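Long-range contacts in ArsC family reductase (Pseudomonas aeruginosa, PDB 1RW1), which is of uncertain function but is probably a glutathione-dependent thiol reductase with a thioredoxin fold: residues C46-W51 with L73-I79; P92-L96 with Y109-L113. All coordinates share one frame. Residues are numbered along the deposited sequence.

Contact 1: C46-W51 with L73-I79; sequences CAEHGW and LDEAKAI
In this ArsC-family protein the contact lies in the all-helical part of the chain, outside the four-stranded sheet of the thioredoxin fold, where the end of helix 39-49 and the start of helix 51-54 pack on the first turn of helix 75-84. Gly50 separates the first two helices: its phi/psi of 94/140° would jam a CB against the preceding carbonyl, so glycine suits this junction, where it ends helix 39-49 and N-caps helix 51-54, and Gly50 N still bonds Cys46 O (2.8 Å). Trp51 follows, with its CA 5.5 Å from that of Glu75. The p rotamer of Trp51 (chi1 66°, chi2 -97°) lays the indole along the beginning of helix 75-84: Trp51 CH2 meets Leu73 CB at 3.5 Å, one face lies under the backbone C of Asp74, and Trp51 CD1 is 3.3 Å from Glu75 N. Small Ala78 lets the helix come close, its CB 3.7 Å from Trp51 CB. Asp74, chi1 p, is the N-cap; its OD1 accepts from Lys77 N at 2.9 Å. Glu75, extended (chi1 and chi2 t), reaches back to helix 39-49, where its OE1 is 3.4 Å from Cys46 CB. Buried Cys46 and Ile79, both chi1 m, close the inner side, with Cys46 SG 3.9 Å from Ile79 CG1.

Contact 2: P92-L96 with Y109-L113; sequences PVLEL and YAAAL
Tyr109, Leu94 and Leu96 carry most of this contact between strand 93-95 and helix 106-113. Alternation along the strand turns Pro92, Leu94 and Leu96 toward the helix and Val93 away. On the helix, Tyr109 and Leu113 are one turn apart (Leu113 N to Tyr109 O, 2.9 Å), and the nearest CA pairs are Leu94-Tyr109 at 9.1 Å and Leu96-Ala112 at 7.9 Å. Leu94 (chi1 t, chi2 p) sets CD2 over a face of the Tyr109 ring, a CH-pi contact 4.0 Å from the centroid and 22° off the normal. Tyr109, chi1 -88°, extends back along the strand until its OH is 3.6 Å from CG of Pro92, which follows a cis peptide bond. Leu96 (chi1 m, chi2 t) fills the other end: CD1 is 3.8 Å from Ala112 CB, small enough to admit it, and CD2 is 4.0 Å from Leu113 CD2. Branched aliphatic chains and an aromatic ring thus seal the layer without polar bonds: a cis-proline leading into a central strand, and a C-terminal helix packed on the sheet, as in the thioredoxin fold.

The two contacts follow one another along the chain, contact 1 closing at Ile79 before contact 2 opens at Pro92, and helix 75-84 is followed directly by strand 93-95. Their centres are 21 Å apart and their nearest atoms about 6 Å, without touching. Contact 1 belongs to the helical part between strands 27-31 and 93-95, whereas contact 2 belongs to the mixed sheet and its C-terminal helix. Helix 39-49 connects them: it supplies Cys46 to contact 1, while its Trp45 touches Val93 and its Arg44 forms a salt bridge with Glu95. The strand thus meets helix 106-113 on one face and helix 39-49 on the other, joining the helical part to the thioredoxin-like sheet.

Contact 1: C46-W51 with L73-I79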
ATOM      1  N   CYS A  46      -5.734   7.345  -0.151  1.00  7.44           N
ATOM      2  CA  CYS A  46      -5.235   8.657  -0.550  1.00  7.75           C
ATOM      3  C   CYS A  46      -5.858   9.782   0.286  1.00  7.87           C
ATOM      4  O   CYS A  46      -5.186  10.759   0.591  1.00  8.30           O
ATOM      5  CB  CYS A  46      -5.496   8.926  -2.029  1.00  8.10           C
ATOM      6  SG  CYS A  46      -4.451   7.974  -3.157  1.00  8.56           S
ATOM      7  N   ALA A  47      -7.124   9.650   0.662  1.00  7.95           N
ATOM      8  CA  ALA A  47      -7.749  10.655   1.508  1.00  7.83           C
ATOM      9  C   ALA A  47      -7.022  10.788   2.839  1.00  7.79           C
ATOM     10  O   ALA A  47      -6.905  11.890   3.384  1.00  8.57           O
ATOM     11  CB  ALA A  47      -9.207  10.291   1.730  1.00  9.14           C
ATOM     12  N   GLU A  48      -6.564   9.668   3.383  1.00  8.07           N
ATOM     13  CA  GLU A  48      -5.957   9.636   4.691  1.00  8.61           C
ATOM     14  C   GLU A  48      -4.478  10.015   4.680  1.00  8.45           C
ATOM     15  O   GLU A  48      -3.989  10.572   5.662  1.00 10.04           O
ATOM     16  CB  GLU A  48      -6.138   8.232   5.281  1.00  9.87           C
ATOM     17  CG  GLU A  48      -5.527   8.038   6.660  1.00 10.93           C
ATOM     18  CD  GLU A  48      -5.644   6.628   7.172  1.00 12.90           C
ATOM     19  OE1 GLU A  48      -6.180   5.775   6.429  1.00 16.22           O
ATOM     20  OE2 GLU A  48      -5.190   6.376   8.295  1.00 14.56           O
ATOM     21  N   HIS A  49      -3.772   9.702   3.593  1.00  7.98           N
ATOM     22  CA  HIS A  49      -2.316   9.778   3.565  1.00  8.23           C
ATOM     23  C   HIS A  49      -1.725  10.654   2.485  1.00  8.20           C
ATOM     24  O   HIS A  49      -0.570  11.061   2.590  1.00  8.89           O
ATOM     25  CB  HIS A  49      -1.704   8.384   3.381  1.00  8.22           C
ATOM     26  CG  HIS A  49      -1.927   7.488   4.540  1.00  8.80           C
ATOM     27  ND1 HIS A  49      -1.179   7.561   5.691  1.00 11.31           N
ATOM     28  CD2 HIS A  49      -2.799   6.473   4.703  1.00 10.01           C
ATOM     29  CE1 HIS A  49      -1.611   6.638   6.531  1.00 12.34           C
ATOM     30  NE2 HIS A  49      -2.584   5.958   5.952  1.00 12.27           N
ATOM     31  N   GLY A  50      -2.499  10.946   1.444  1.00  7.74           N
ATOM     32  CA  GLY A  50      -2.020  11.717   0.307  1.00  7.77           C
ATOM     33  C   GLY A  50      -1.522  10.797  -0.788  1.00  7.43           C
ATOM     34  O   GLY A  50      -0.851   9.785  -0.541  1.00  7.94           O
ATOM     35  N   TRP A  51      -1.835  11.149  -2.030  1.00  7.99           N
ATOM     36  CA  TRP A  51      -1.455  10.302  -3.142  1.00  8.32           C
ATOM     37  C   TRP A  51       0.053  10.162  -3.249  1.00  8.08           C
ATOM     38  O   TRP A  51       0.518   9.128  -3.729  1.00  9.06           O
ATOM     39  CB  TRP A  51      -2.059  10.774  -4.472  1.00  9.26           C
ATOM     40  CG  TRP A  51      -1.564  12.105  -4.985  1.00  9.20           C
ATOM     41  CD1 TRP A  51      -2.170  13.321  -4.821  1.00  9.94           C
ATOM     42  CD2 TRP A  51      -0.395  12.354  -5.769  1.00 10.41           C
ATOM     43  NE1 TRP A  51      -1.448  14.304  -5.448  1.00 11.10           N
ATOM     44  CE2 TRP A  51      -0.349  13.737  -6.032  1.00 10.79           C
ATOM     45  CE3 TRP A  51       0.617  11.546  -6.290  1.00 11.58           C
ATOM     46  CZ2 TRP A  51       0.672  14.324  -6.769  1.00 12.51           C
ATOM     47  CZ3 TRP A  51       1.632  12.136  -7.029  1.00 13.28           C
ATOM     48  CH2 TRP A  51       1.649  13.508  -7.260  1.00 13.99           C
ATOM     49  N   LEU A  73       0.232  15.440 -11.936  1.00 12.45           N
ATOM     50  CA  LEU A  73      -0.508  14.509 -11.122  1.00 11.68           C
ATOM     51  C   LEU A  73      -1.247  15.185  -9.974  1.00 10.69           C
ATOM     52  O   LEU A  73      -0.831  16.197  -9.407  1.00 14.03           O
ATOM     53  CB  LEU A  73       0.434  13.453 -10.569  1.00 12.36           C
ATOM     54  CG  LEU A  73       1.028  12.491 -11.607  1.00 13.95           C
ATOM     55  CD1 LEU A  73       2.010  11.515 -10.966  1.00 18.02           C
ATOM     56  CD2 LEU A  73      -0.059  11.735 -12.366  1.00 16.03           C
ATOM     57  N   ASP A  74      -2.368  14.574  -9.638  1.00 10.97           N
ATOM     58  CA  ASP A  74      -3.198  14.923  -8.508  1.00 11.20           C
ATOM     59  C   ASP A  74      -3.818  13.620  -8.019  1.00  9.41           C
ATOM     60  O   ASP A  74      -3.486  12.533  -8.524  1.00  9.92           O
ATOM     61  CB  ASP A  74      -4.268  15.948  -8.891  1.00 12.12           C
ATOM     62  CG  ASP A  74      -5.111  15.514 -10.086  1.00 13.28           C
ATOM     63  OD1 ASP A  74      -5.314  14.289 -10.292  1.00 13.05           O
ATOM     64  OD2 ASP A  74      -5.646  16.366 -10.840  1.00 16.40           O
ATOM     65  N   GLU A  75      -4.672  13.701  -7.009  1.00  9.43           N
ATOM     66  CA  GLU A  75      -5.220  12.477  -6.440  1.00  8.96           C
ATOM     67  C   GLU A  75      -5.956  11.635  -7.491  1.00  8.44           C
ATOM     68  O   GLU A  75      -5.753  10.415  -7.578  1.00  8.63           O
ATOM     69  CB  GLU A  75      -6.128  12.773  -5.266  1.00  9.81           C
ATOM     70  CG  GLU A  75      -6.675  11.525  -4.601  1.00 10.92           C
ATOM     71  CD  GLU A  75      -7.470  11.846  -3.376  1.00 10.55           C
ATOM     72  OE1 GLU A  75      -6.879  11.974  -2.278  1.00 13.15           O
ATOM     73  OE2 GLU A  75      -8.699  11.995  -3.532  1.00 12.85           O
ATOM     74  N   ALA A  76      -6.818  12.266  -8.274  1.00  8.85           N
ATOM     75  CA  ALA A  76      -7.626  11.505  -9.218  1.00  9.17           C
ATOM     76  C   ALA A  76      -6.747  10.750 -10.208  1.00  8.71           C
ATOM     77  O   ALA A  76      -6.977   9.563 -10.517  1.00  8.99           O
ATOM     78  CB  ALA A  76      -8.595  12.410  -9.947  1.00 10.80           C
ATOM     79  N   LYS A  77      -5.749  11.438 -10.739  1.00  9.22           N
ATOM     80  CA  LYS A  77      -4.885  10.828 -11.727  1.00  9.49           C
ATOM     81  C   LYS A  77      -4.031   9.703 -11.133  1.00  8.79           C
ATOM     82  O   LYS A  77      -3.828   8.658 -11.762  1.00  9.21           O
ATOM     83  CB  LYS A  77      -3.993  11.883 -12.385  1.00 11.46           C
ATOM     84  CG  LYS A  77      -4.743  12.892 -13.235  1.00 14.16           C
ATOM     85  CD  LYS A  77      -3.803  13.944 -13.791  1.00 18.28           C
ATOM     86  CE  LYS A  77      -4.518  14.956 -14.681  1.00 20.28           C
ATOM     87  NZ  LYS A  77      -3.600  16.042 -15.126  1.00 25.45           N
ATOM     88  N   ALA A  78      -3.525   9.917  -9.931  1.00  8.84           N
ATOM     89  CA  ALA A  78      -2.724   8.906  -9.256  1.00  8.90           C
ATOM     90  C   ALA A  78      -3.541   7.642  -9.013  1.00  8.37           C
ATOM     91  O   ALA A  78      -3.042   6.523  -9.169  1.00  7.99           O
ATOM     92  CB  ALA A  78      -2.185   9.464  -7.935  1.00  9.52           C
ATOM     93  N   ILE A  79      -4.793   7.812  -8.616  1.00  8.11           N
ATOM     94  CA  ILE A  79      -5.647   6.667  -8.374  1.00  7.66           C
ATOM     95  C   ILE A  79      -5.827   5.851  -9.657  1.00  7.45           C
ATOM     96  O   ILE A  79      -5.767   4.616  -9.629  1.00  7.41           O
ATOM     97  CB  ILE A  79      -6.992   7.133  -7.766  1.00  8.33           C
ATOM     98  CG1 ILE A  79      -6.783   7.571  -6.314  1.00  9.84           C
ATOM     99  CG2 ILE A  79      -8.043   6.030  -7.878  1.00  9.35           C
ATOM    100  CD1 ILE A  79      -7.981   8.261  -5.706  1.00 13.57           C
TER

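Contact 2: P92-L96 with Y109-L113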
ATOM      1  N   PRO A  92       3.798  -2.206   2.733  1.00  6.42           N
ATOM      2  CA  PRO A  92       2.397  -2.614   2.776  1.00  5.96           C
ATOM      3  C   PRO A  92       1.440  -1.466   2.940  1.00  5.80           C
ATOM      4  O   PRO A  92       1.857  -0.340   3.187  1.00  6.84           O
ATOM      5  CB  PRO A  92       2.330  -3.511   4.040  1.00  7.47           C
ATOM      6  CG  PRO A  92       3.736  -3.606   4.564  1.00  7.43           C
ATOM      7  CD  PRO A  92       4.407  -2.368   4.056  1.00  7.36           C
ATOM      8  N   VAL A  93       0.147  -1.769   2.847  1.00  5.94           N
ATOM      9  CA  VAL A  93      -0.878  -0.977   3.529  1.00  6.17           C
ATOM     10  C   VAL A  93      -1.465  -1.889   4.586  1.00  5.94           C
ATOM     11  O   VAL A  93      -1.763  -3.056   4.311  1.00  6.57           O
ATOM     12  CB  VAL A  93      -1.956  -0.425   2.588  1.00  6.89           C
ATOM     13  CG1 VAL A  93      -3.006   0.340   3.371  1.00  8.26           C
ATOM     14  CG2 VAL A  93      -1.338   0.456   1.526  1.00  8.54           C
ATOM     15  N   LEU A  94      -1.618  -1.390   5.808  1.00  6.85           N
ATOM     16  CA  LEU A  94      -2.177  -2.171   6.905  1.00  6.91           C
ATOM     17  C   LEU A  94      -3.383  -1.426   7.437  1.00  7.43           C
ATOM     18  O   LEU A  94      -3.251  -0.297   7.931  1.00  8.62           O
ATOM     19  CB  LEU A  94      -1.153  -2.368   8.008  1.00  7.56           C
ATOM     20  CG  LEU A  94      -1.655  -3.073   9.277  1.00  8.77           C
ATOM     21  CD1 LEU A  94      -2.173  -4.485   9.007  1.00  9.61           C
ATOM     22  CD2 LEU A  94      -0.537  -3.118  10.311  1.00 11.20           C
ATOM     23  N   GLU A  95      -4.558  -2.050   7.326  1.00  8.05           N
ATOM     24  CA  GLU A  95      -5.818  -1.508   7.830  1.00  8.67           C
ATOM     25  C   GLU A  95      -6.032  -1.962   9.258  1.00  9.25           C
ATOM     26  O   GLU A  95      -6.044  -3.148   9.545  1.00 10.45           O
ATOM     27  CB  GLU A  95      -6.952  -1.874   6.887  0.50 10.57           C
ATOM     28  CG  GLU A  95      -6.852  -1.065   5.599  0.50 10.99           C
ATOM     29  CD  GLU A  95      -7.990  -1.323   4.663  0.50 10.77           C
ATOM     30  OE1 GLU A  95      -8.666  -2.364   4.805  0.50 10.93           O
ATOM     31  OE2 GLU A  95      -8.213  -0.472   3.791  0.50  6.56           O
ATOM     32  N   LEU A  96      -6.179  -0.988  10.139  1.00 10.14           N
ATOM     33  CA  LEU A  96      -6.268  -1.195  11.575  1.00 11.68           C
ATOM     34  C   LEU A  96      -7.688  -1.021  12.118  1.00 13.76           C
ATOM     35  O   LEU A  96      -7.940  -1.239  13.296  1.00 17.53           O
ATOM     36  CB  LEU A  96      -5.358  -0.191  12.296  1.00 12.97           C
ATOM     37  CG  LEU A  96      -3.871  -0.330  11.986  1.00 14.66           C
ATOM     38  CD1 LEU A  96      -3.121   0.900  12.449  1.00 17.47           C
ATOM     39  CD2 LEU A  96      -3.311  -1.592  12.601  1.00 17.43           C
ATOM     40  N   TYR A 109       4.135   0.239  13.778  1.00 11.46           N
ATOM     41  CA  TYR A 109       3.476  -1.037  14.002  1.00 11.80           C
ATOM     42  C   TYR A 109       3.360  -1.279  15.517  1.00 13.38           C
ATOM     43  O   TYR A 109       2.313  -1.679  15.996  1.00 14.11           O
ATOM     44  CB  TYR A 109       4.245  -2.174  13.300  1.00 11.18           C
ATOM     45  CG  TYR A 109       3.835  -2.407  11.859  1.00  9.11           C
ATOM     46  CD1 TYR A 109       3.615  -1.366  10.986  1.00  9.58           C
ATOM     47  CD2 TYR A 109       3.654  -3.685  11.385  1.00 10.13           C
ATOM     48  CE1 TYR A 109       3.206  -1.601   9.672  1.00  8.56           C
ATOM     49  CE2 TYR A 109       3.257  -3.932  10.086  1.00  9.07           C
ATOM     50  CZ  TYR A 109       3.024  -2.888   9.228  1.00  7.91           C
ATOM     51  OH  TYR A 109       2.606  -3.175   7.937  1.00  8.27           O
ATOM     52  N   ALA A 110       4.435  -1.032  16.261  1.00 13.03           N
ATOM     53  CA  ALA A 110       4.416  -1.223  17.704  1.00 15.58           C
ATOM     54  C   ALA A 110       3.393  -0.319  18.387  1.00 17.51           C
ATOM     55  O   ALA A 110       2.672  -0.744  19.290  1.00 19.03           O
ATOM     56  CB  ALA A 110       5.786  -0.959  18.282  1.00 16.87           C
ATOM     57  N   ALA A 111       3.345   0.933  17.959  1.00 17.18           N
ATOM     58  CA  ALA A 111       2.422   1.889  18.563  1.00 17.68           C
ATOM     59  C   ALA A 111       0.970   1.464  18.327  1.00 18.13           C
ATOM     60  O   ALA A 111       0.096   1.706  19.164  1.00 20.60           O
ATOM     61  CB  ALA A 111       2.671   3.274  18.005  1.00 19.39           C
ATOM     62  N   ALA A 112       0.716   0.820  17.192  1.00 17.26           N
ATOM     63  CA  ALA A 112      -0.639   0.425  16.841  1.00 18.75           C
ATOM     64  C   ALA A 112      -1.065  -0.906  17.449  1.00 18.43           C
ATOM     65  O   ALA A 112      -2.240  -1.108  17.729  1.00 22.39           O
ATOM     66  CB  ALA A 112      -0.777   0.353  15.335  1.00 17.62           C
ATOM     67  N   LEU A 113      -0.114  -1.819  17.627  1.00 17.95           N
ATOM     68  CA  LEU A 113      -0.443  -3.211  17.864  1.00 19.09           C
ATOM     69  C   LEU A 113       0.233  -3.835  19.080  1.00 23.25           C
ATOM     70  O   LEU A 113      -0.125  -4.941  19.477  1.00 25.16           O
ATOM     71  CB  LEU A 113      -0.083  -4.038  16.638  1.00 17.89           C
ATOM     72  CG  LEU A 113      -0.885  -3.691  15.394  1.00 17.62           C
ATOM     73  CD1 LEU A 113      -0.188  -4.292  14.194  1.00 16.87           C
ATOM     74  CD2 LEU A 113      -2.306  -4.200  15.503  1.00 21.75           C
TER